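Local atomic coordinates of heme peroxidase (Bacteroides thetaiotaomicron, PDB entry 2GVK), a protein that is a dye-decolorizing peroxidase that probably uses bound heme and hydrogen peroxide to oxidise dyes and related substrates. Residues 154-159 with 198-203. Residues are numbered along the deposited sequence; the frame is centred on the assembly and turned at random. Where two conformers were deposited one is given.
Sequences IGFVDG and VAWNAL
The indole of Trp200 donates one hydrogen bond to the loop 154-159 and also lies against two of its side chains. NE1 of Trp200 gives its hydrogen to the carbonyl O of Ile154 at 3.0 Å. The N-H...O angle is a bent 145°; the donor sits in the carbonyl plane on a lone pair of the oxygen, although that oxygen is tilted 19° out of the indole plane. Because the contact is buried, the bond gives both the indole N-H and the loop carbonyl a polar partner away from solvent. With chi1 at 177°, the Trp200 side chain extends away from its own backbone N, and the ring reaches from helix 197-201 across to the loop. The residues Gly155 to Gly159 spell the GXXDG signature of dye-decolorizing peroxidases, a family motif associated with heme binding, in the loop after strand 136-145; Trp200 bonds to the residue just ahead of the motif and touches its second residue, Phe156, from a short helix that follows strand 186-195, in the C-terminal half of the two-part, ferredoxin-like fold. Apolar contacts complete the join. The CG2 methyl of Ile154 makes a CH-pi contact over one indole face, 4.1 Å from the centroid of the five-membered ring, while CB comes within 3.7 Å of Trp200 CE2, nearer the rim. Phe156 approaches the benzo edge instead: its CE1 is 3.7 Å from CZ2 of Trp200, close to the indole plane, and the two side chains meet at a slant without stacking. Around them, Phe295 packs edge-to-face with Trp200, and helix 205-212 adds Val211 against the indole, Ile212 against Ile154 and Gln208 against Phe156.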
ATOM      1  N   ILE A 154       0.327 -27.163  -6.196  1.00 13.98           N
ATOM      2  CA  ILE A 154      -0.787 -28.117  -6.430  1.00 14.15           C
ATOM      3  C   ILE A 154      -2.182 -27.497  -6.117  1.00 14.30           C
ATOM      4  O   ILE A 154      -3.196 -28.181  -6.188  1.00 14.81           O
ATOM      5  CB  ILE A 154      -0.605 -29.402  -5.597  1.00 14.59           C
ATOM      6  CG1 ILE A 154      -0.371 -29.029  -4.118  1.00 17.19           C
ATOM      7  CG2 ILE A 154       0.528 -30.196  -6.140  1.00 14.96           C
ATOM      8  CD1 ILE A 154      -0.751 -30.065  -3.175  1.00 21.75           C
ATOM      9  N   GLY A 155      -2.205 -26.224  -5.728  1.00 13.87           N
ATOM     10  CA  GLY A 155      -3.455 -25.460  -5.629  1.00 13.83           C
ATOM     11  C   GLY A 155      -4.148 -25.520  -4.306  1.00 13.71           C
ATOM     12  O   GLY A 155      -5.313 -25.165  -4.202  1.00 14.32           O
ATOM     13  N   PHE A 156      -3.445 -26.019  -3.298  1.00 13.20           N
ATOM     14  CA  PHE A 156      -3.941 -26.077  -1.946  1.00 13.41           C
ATOM     15  C   PHE A 156      -3.099 -25.161  -1.095  1.00 13.89           C
ATOM     16  O   PHE A 156      -1.903 -25.124  -1.227  1.00 14.34           O
ATOM     17  CB  PHE A 156      -3.821 -27.504  -1.394  1.00 13.16           C
ATOM     18  CG  PHE A 156      -4.930 -28.404  -1.802  1.00 12.33           C
ATOM     19  CD1 PHE A 156      -4.995 -28.916  -3.098  1.00 12.02           C
ATOM     20  CD2 PHE A 156      -5.904 -28.777  -0.898  1.00 12.37           C
ATOM     21  CE1 PHE A 156      -6.008 -29.771  -3.465  1.00 10.57           C
ATOM     22  CE2 PHE A 156      -6.907 -29.643  -1.265  1.00 12.24           C
ATOM     23  CZ  PHE A 156      -6.980 -30.111  -2.559  1.00 11.81           C
ATOM     24  N   VAL A 157      -3.736 -24.447  -0.193  1.00 14.65           N
ATOM     25  CA  VAL A 157      -3.014 -23.625   0.759  1.00 15.14           C
ATOM     26  C   VAL A 157      -2.099 -24.492   1.576  1.00 15.93           C
ATOM     27  O   VAL A 157      -2.470 -25.604   1.995  1.00 16.30           O
ATOM     28  CB  VAL A 157      -3.991 -22.873   1.694  1.00 14.79           C
ATOM     29  CG1 VAL A 157      -3.245 -22.256   2.901  1.00 16.69           C
ATOM     30  CG2 VAL A 157      -4.768 -21.811   0.899  1.00 16.40           C
ATOM     31  N   ASP A 158      -0.884 -24.036   1.777  1.00 16.53           N
ATOM     32  CA  ASP A 158       0.075 -24.750   2.577  0.60 16.99           C
ATOM     33  C   ASP A 158       0.594 -23.867   3.720  1.00 17.06           C
ATOM     34  O   ASP A 158       0.640 -22.630   3.589  1.00 16.80           O
ATOM     35  CB  ASP A 158       1.241 -25.188   1.715  0.60 17.21           C
ATOM     36  CG  ASP A 158       2.215 -26.055   2.466  0.60 19.47           C
ATOM     37  OD1 ASP A 158       1.816 -27.159   2.894  0.60 25.74           O
ATOM     38  OD2 ASP A 158       3.374 -25.637   2.634  0.60 23.18           O
ATOM     39  N   GLY A 159       0.947 -24.491   4.828  1.00 17.68           N
ATOM     40  CA  GLY A 159       1.562 -23.780   5.944  1.00 17.98           C
ATOM     41  C   GLY A 159       0.640 -23.508   7.126  1.00 17.96           C
ATOM     42  O   GLY A 159       1.091 -23.012   8.134  1.00 18.24           O
ATOM     43  N   VAL A 198       0.068 -33.352 -14.649  1.00 13.96           N
ATOM     44  CA  VAL A 198      -0.953 -33.896 -15.516  1.00 14.20           C
ATOM     45  C   VAL A 198      -1.806 -34.919 -14.755  1.00 14.23           C
ATOM     46  O   VAL A 198      -3.028 -34.829 -14.744  1.00 14.52           O
ATOM     47  CB  VAL A 198      -0.336 -34.526 -16.789  1.00 14.24           C
ATOM     48  CG1 VAL A 198      -1.374 -35.276 -17.558  1.00 16.13           C
ATOM     49  CG2 VAL A 198       0.294 -33.431 -17.647  1.00 16.46           C
ATOM     50  N   ALA A 199      -1.156 -35.809 -14.020  1.00 14.05           N
ATOM     51  CA  ALA A 199      -1.876 -36.791 -13.221  1.00 13.96           C
ATOM     52  C   ALA A 199      -2.675 -36.112 -12.094  1.00 13.66           C
ATOM     53  O   ALA A 199      -3.793 -36.512 -11.799  1.00 14.00           O
ATOM     54  CB  ALA A 199      -0.935 -37.774 -12.659  1.00 14.12           C
ATOM     55  N   TRP A 200      -2.068 -35.109 -11.449  1.00 13.37           N
ATOM     56  CA  TRP A 200      -2.721 -34.387 -10.355  1.00 13.21           C
ATOM     57  C   TRP A 200      -3.980 -33.685 -10.827  1.00 13.71           C
ATOM     58  O   TRP A 200      -5.025 -33.769 -10.187  1.00 13.70           O
ATOM     59  CB  TRP A 200      -1.758 -33.372  -9.756  1.00 12.88           C
ATOM     60  CG  TRP A 200      -2.342 -32.541  -8.678  1.00 12.13           C
ATOM     61  CD1 TRP A 200      -2.616 -31.215  -8.733  1.00 11.70           C
ATOM     62  CD2 TRP A 200      -2.728 -32.979  -7.357  1.00 11.26           C
ATOM     63  NE1 TRP A 200      -3.167 -30.798  -7.557  1.00 13.29           N
ATOM     64  CE2 TRP A 200      -3.219 -31.856  -6.680  1.00 11.85           C
ATOM     65  CE3 TRP A 200      -2.709 -34.219  -6.693  1.00 13.18           C
ATOM     66  CZ2 TRP A 200      -3.667 -31.917  -5.350  1.00 11.60           C
ATOM     67  CZ3 TRP A 200      -3.157 -34.277  -5.372  1.00 11.75           C
ATOM     68  CH2 TRP A 200      -3.648 -33.140  -4.729  1.00 12.70           C
ATOM     69  N   ASN A 201      -3.877 -33.003 -11.960  1.00 14.34           N
ATOM     70  CA  ASN A 201      -4.984 -32.221 -12.479  1.00 15.05           C
ATOM     71  C   ASN A 201      -6.123 -33.124 -12.999  1.00 15.67           C
ATOM     72  O   ASN A 201      -7.245 -32.689 -13.132  1.00 16.35           O
ATOM     73  CB  ASN A 201      -4.496 -31.272 -13.592  1.00 15.09           C
ATOM     74  CG  ASN A 201      -3.710 -30.061 -13.051  1.00 16.22           C
ATOM     75  OD1 ASN A 201      -3.889 -29.644 -11.912  1.00 19.74           O
ATOM     76  ND2 ASN A 201      -2.933 -29.443 -13.913  1.00 20.24           N
ATOM     77  N   ALA A 202      -5.818 -34.387 -13.250  1.00 15.75           N
ATOM     78  CA  ALA A 202      -6.822 -35.336 -13.695  1.00 15.85           C
ATOM     79  C   ALA A 202      -7.698 -35.835 -12.535  1.00 15.67           C
ATOM     80  O   ALA A 202      -8.748 -36.460 -12.764  1.00 15.85           O
ATOM     81  CB  ALA A 202      -6.152 -36.521 -14.408  1.00 16.06           C
ATOM     82  N   LEU A 203      -7.244 -35.613 -11.293  1.00 15.21           N
ATOM     83  CA  LEU A 203      -8.012 -35.999 -10.096  0.50 15.13           C
ATOM     84  C   LEU A 203      -9.135 -35.028  -9.833  1.00 15.14           C
ATOM     85  O   LEU A 203      -8.922 -33.818  -9.846  1.00 15.37           O
ATOM     86  CB  LEU A 203      -7.114 -36.003  -8.862  0.50 15.18           C
ATOM     87  CG  LEU A 203      -6.186 -37.159  -8.633  0.50 15.13           C
ATOM     88  CD1 LEU A 203      -5.400 -36.904  -7.348  0.50 16.21           C
ATOM     89  CD2 LEU A 203      -6.972 -38.484  -8.547  0.50 13.74           C
TER